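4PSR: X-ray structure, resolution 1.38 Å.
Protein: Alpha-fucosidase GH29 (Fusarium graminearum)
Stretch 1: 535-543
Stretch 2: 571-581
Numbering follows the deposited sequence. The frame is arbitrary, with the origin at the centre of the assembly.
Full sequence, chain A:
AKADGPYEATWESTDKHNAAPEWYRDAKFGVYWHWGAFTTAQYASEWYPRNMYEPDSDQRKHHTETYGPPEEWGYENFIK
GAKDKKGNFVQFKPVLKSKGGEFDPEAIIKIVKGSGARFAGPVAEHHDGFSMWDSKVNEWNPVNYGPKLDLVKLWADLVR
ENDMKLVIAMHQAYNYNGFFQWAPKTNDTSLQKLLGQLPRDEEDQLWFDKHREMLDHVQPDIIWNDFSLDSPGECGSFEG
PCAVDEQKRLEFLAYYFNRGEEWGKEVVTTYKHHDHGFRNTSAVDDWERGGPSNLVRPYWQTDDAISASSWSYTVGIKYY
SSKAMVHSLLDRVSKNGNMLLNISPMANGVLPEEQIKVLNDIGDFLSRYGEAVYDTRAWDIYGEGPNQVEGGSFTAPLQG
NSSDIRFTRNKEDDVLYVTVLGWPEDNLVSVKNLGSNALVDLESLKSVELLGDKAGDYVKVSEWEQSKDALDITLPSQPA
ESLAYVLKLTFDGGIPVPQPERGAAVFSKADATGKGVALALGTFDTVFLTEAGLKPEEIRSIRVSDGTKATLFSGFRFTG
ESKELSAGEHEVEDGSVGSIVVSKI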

# COMPACT_ATOMS: atom_id res chain seq x y z
N LYS A 535 -11.62 -4.35 22.91
CA LYS A 535 -11.40 -3.08 23.57
C LYS A 535 -10.71 -3.36 24.89
O LYS A 535 -11.08 -4.28 25.63
CB LYS A 535 -12.73 -2.35 23.83
CG LYS A 535 -13.50 -2.00 22.57
CD LYS A 535 -14.83 -1.34 22.90
CE LYS A 535 -15.61 -0.97 21.65
NZ LYS A 535 -16.91 -0.31 21.98
N PRO A 536 -9.68 -2.58 25.21
CA PRO A 536 -8.86 -2.96 26.36
C PRO A 536 -9.63 -2.88 27.69
O PRO A 536 -9.33 -3.64 28.61
CB PRO A 536 -7.68 -1.98 26.30
CG PRO A 536 -8.12 -0.86 25.41
CD PRO A 536 -9.11 -1.45 24.46
N GLU A 537 -10.62 -2.00 27.77
CA GLU A 537 -11.50 -1.93 28.94
C GLU A 537 -12.23 -3.25 29.21
O GLU A 537 -12.69 -3.47 30.33
CB GLU A 537 -12.53 -0.80 28.77
CG GLU A 537 -13.74 -1.17 27.93
CD GLU A 537 -14.29 -0.02 27.10
OE1 GLU A 537 -15.53 0.12 27.04
OE2 GLU A 537 -13.50 0.72 26.49
N GLU A 538 -12.34 -4.11 28.19
CA GLU A 538 -13.06 -5.38 28.31
C GLU A 538 -12.16 -6.58 28.61
O GLU A 538 -12.63 -7.70 28.75
CB GLU A 538 -13.86 -5.67 27.04
CG GLU A 538 -15.00 -4.69 26.82
CD GLU A 538 -15.86 -5.00 25.61
OE1 GLU A 538 -15.91 -6.18 25.20
OE2 GLU A 538 -16.48 -4.07 25.08
N ILE A 539 -10.85 -6.34 28.72
CA ILE A 539 -9.93 -7.40 29.08
C ILE A 539 -10.12 -7.79 30.55
O ILE A 539 -10.08 -6.93 31.42
CB ILE A 539 -8.46 -6.97 28.84
CG1 ILE A 539 -8.25 -6.67 27.34
CG2 ILE A 539 -7.51 -8.05 29.32
CD1 ILE A 539 -6.91 -6.01 27.07
N ARG A 540 -10.29 -9.09 30.79
CA ARG A 540 -10.47 -9.60 32.15
C ARG A 540 -9.45 -10.66 32.55
O ARG A 540 -9.39 -11.08 33.71
CB ARG A 540 -11.89 -10.14 32.34
CG ARG A 540 -13.00 -9.06 32.32
CD ARG A 540 -12.94 -8.13 33.52
NE ARG A 540 -12.17 -8.72 34.61
CZ ARG A 540 -12.65 -9.55 35.53
NH1 ARG A 540 -11.84 -10.04 36.46
NH2 ARG A 540 -13.93 -9.91 35.51
N SER A 541 -8.63 -11.11 31.61
CA SER A 541 -7.54 -12.01 31.93
C SER A 541 -6.48 -11.96 30.81
O SER A 541 -6.75 -11.51 29.69
CB SER A 541 -8.01 -13.46 32.19
OG SER A 541 -8.64 -14.06 31.07
N ILE A 542 -5.29 -12.41 31.16
CA ILE A 542 -4.18 -12.49 30.22
C ILE A 542 -3.36 -13.72 30.52
O ILE A 542 -3.10 -14.04 31.70
CB ILE A 542 -3.31 -11.23 30.30
CG1 ILE A 542 -2.14 -11.31 29.31
CG2 ILE A 542 -2.78 -11.02 31.71
CD1 ILE A 542 -1.44 -9.97 29.12
N ARG A 543 -2.95 -14.44 29.48
CA ARG A 543 -1.99 -15.52 29.59
C ARG A 543 -0.66 -15.07 28.98
O ARG A 543 -0.60 -14.75 27.78
CB ARG A 543 -2.48 -16.77 28.89
CG ARG A 543 -1.65 -17.99 29.24
CD ARG A 543 -2.44 -19.27 29.03
NE ARG A 543 -3.16 -19.25 27.75
CZ ARG A 543 -4.30 -19.89 27.52
NH1 ARG A 543 -4.85 -19.82 26.32
NH2 ARG A 543 -4.89 -20.60 28.48
N GLU A 571 -5.76 -12.75 36.30
CA GLU A 571 -6.97 -11.97 36.17
C GLU A 571 -6.65 -10.49 36.06
O GLU A 571 -5.66 -10.03 36.63
CB GLU A 571 -7.89 -12.19 37.37
CG GLU A 571 -8.58 -13.52 37.33
CD GLU A 571 -9.68 -13.63 38.37
OE1 GLU A 571 -9.78 -14.69 39.02
OE2 GLU A 571 -10.45 -12.65 38.53
N VAL A 572 -7.51 -9.75 35.37
CA VAL A 572 -7.35 -8.32 35.12
C VAL A 572 -8.66 -7.64 35.46
O VAL A 572 -9.72 -8.10 35.05
CB VAL A 572 -7.02 -8.07 33.60
CG1 VAL A 572 -6.92 -6.60 33.31
CG2 VAL A 572 -5.74 -8.78 33.21
N GLU A 573 -8.60 -6.55 36.22
CA GLU A 573 -9.81 -5.81 36.57
C GLU A 573 -10.42 -5.11 35.36
O GLU A 573 -9.70 -4.47 34.60
CB GLU A 573 -9.49 -4.78 37.65
CG GLU A 573 -10.56 -3.70 37.84
CD GLU A 573 -10.25 -2.76 38.98
OE1 GLU A 573 -9.53 -3.17 39.92
OE2 GLU A 573 -10.71 -1.60 38.94
N ASP A 574 -11.74 -5.22 35.21
CA ASP A 574 -12.47 -4.52 34.15
C ASP A 574 -12.14 -3.04 34.15
O ASP A 574 -12.09 -2.41 35.21
CB ASP A 574 -13.98 -4.70 34.36
CG ASP A 574 -14.80 -4.09 33.23
OD1 ASP A 574 -15.05 -4.78 32.23
OD2 ASP A 574 -15.20 -2.91 33.36
N GLY A 575 -11.90 -2.48 32.97
CA GLY A 575 -11.61 -1.07 32.83
C GLY A 575 -10.23 -0.60 33.29
O GLY A 575 -9.98 0.60 33.34
N SER A 576 -9.34 -1.53 33.63
CA SER A 576 -8.02 -1.16 34.17
C SER A 576 -6.90 -1.06 33.13
O SER A 576 -5.85 -0.50 33.42
CB SER A 576 -7.59 -2.17 35.23
OG SER A 576 -7.36 -3.45 34.66
N VAL A 577 -7.10 -1.63 31.94
CA VAL A 577 -6.04 -1.64 30.92
C VAL A 577 -6.39 -0.74 29.76
O VAL A 577 -7.50 -0.78 29.26
CB VAL A 577 -5.82 -3.03 30.34
CG1 VAL A 577 -4.66 -3.00 29.33
CG2 VAL A 577 -5.53 -4.02 31.43
N GLY A 578 -5.43 0.06 29.32
CA GLY A 578 -5.56 0.83 28.08
C GLY A 578 -4.57 0.40 27.00
O GLY A 578 -4.83 0.59 25.81
N SER A 579 -3.44 -0.14 27.41
CA SER A 579 -2.37 -0.50 26.48
C SER A 579 -1.43 -1.51 27.13
O SER A 579 -1.37 -1.62 28.37
CB SER A 579 -1.62 0.76 25.98
OG SER A 579 -1.17 1.58 27.05
N ILE A 580 -0.69 -2.25 26.30
CA ILE A 580 0.14 -3.36 26.79
C ILE A 580 1.47 -3.43 26.06
O ILE A 580 1.51 -3.25 24.84
CB ILE A 580 -0.59 -4.72 26.60
CG1 ILE A 580 -1.95 -4.73 27.31
CG2 ILE A 580 0.31 -5.88 27.08
CD1 ILE A 580 -2.84 -5.93 26.97
N VAL A 581 2.55 -3.69 26.79
CA VAL A 581 3.87 -3.94 26.21
C VAL A 581 4.27 -5.36 26.55
O VAL A 581 4.34 -5.73 27.72
CB VAL A 581 4.94 -2.98 26.75
CG1 VAL A 581 6.34 -3.28 26.16
CG2 VAL A 581 4.54 -1.55 26.47
O HOH W 1 -9.31 -3.81 31.34

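The strongest polar contacts centre on Arg 540 and Val 572. The NE of Arg 540 donates to the O of Val 572 at 2.6 Å, and the N-H...O angle of 170° is nearly straight. A charged donor facing a backbone carbonyl in this way makes a short, favourable bond. The same carbonyl receives a second, weak bond from Arg 540 NH1, with 3.2 Å between NH1 and Val 572 O. The backbone answers in the other direction: Val 572 N donates to Arg 540 O at 2.8 Å. Arg 540 is therefore tied to Val 572 through both main chain and side chain. Its CB points away overall, but chi1 and chi2 are both m and the guanidinium comes back to the other stretch.

Glu 571 adds charge to this site. Its OE2 lies 3.6 Å from Arg 540 NH1, a long salt bridge. Both Glu 571 OE2 and Val 572 O sit at the edge of the guanidinium, near its plane, where the N-H groups point.

The backbones run antiparallel here. Ser 541 and Glu 571 form a non-hydrogen-bonded bridge pair, with 4.3 Å between the CA of Ser 541 and the CA of Glu 571. Their side chains lie on the same face of the sheet. CA-H...O contacts supplement the pairing: Arg 540 CA is 3.3 Å from Val 572 O, and Glu 571 CA is 3.6 Å from Arg 540 O.

A further backbone bond lies at the 3-10 segment 536-538. Gly 575 N donates to Glu 537 O at 2.9 Å. Gly 575 sits within a type II turn from Glu 573 to Ser 576, and its positive phi favours glycine. Ser 576 OG donates to Glu 573 O at 2.6 Å, bracing the turn alongside its backbone bond.

Water 1 links the two stretches. It accepts from Val 577 N at 3.2 Å. Pro 536 O at 2.7 Å and Ile 539 O at 3.2 Å from the water are both placed to receive its protons, though acceptors in reach, counting atoms elsewhere in the structure, outnumber them.

Apolar side chains fill the buried interior. Ile 539 CD1 meets Ile 580 CD1 at 4.1 Å and Val 577 CG1 at 4.4 Å. Ile 539 CG2 lies 4.3 Å from both CG1 and CG2 of Val 572. Val 572 CG2 also packs against Ile 542 CG2 at 4.0 Å. Pro 536 points toward the second stretch, with its CB 3.2 Å from Val 577 O and its CG 3.6 Å from Gly 578 O. In all, the contact buries 660 Å², summed over both sides.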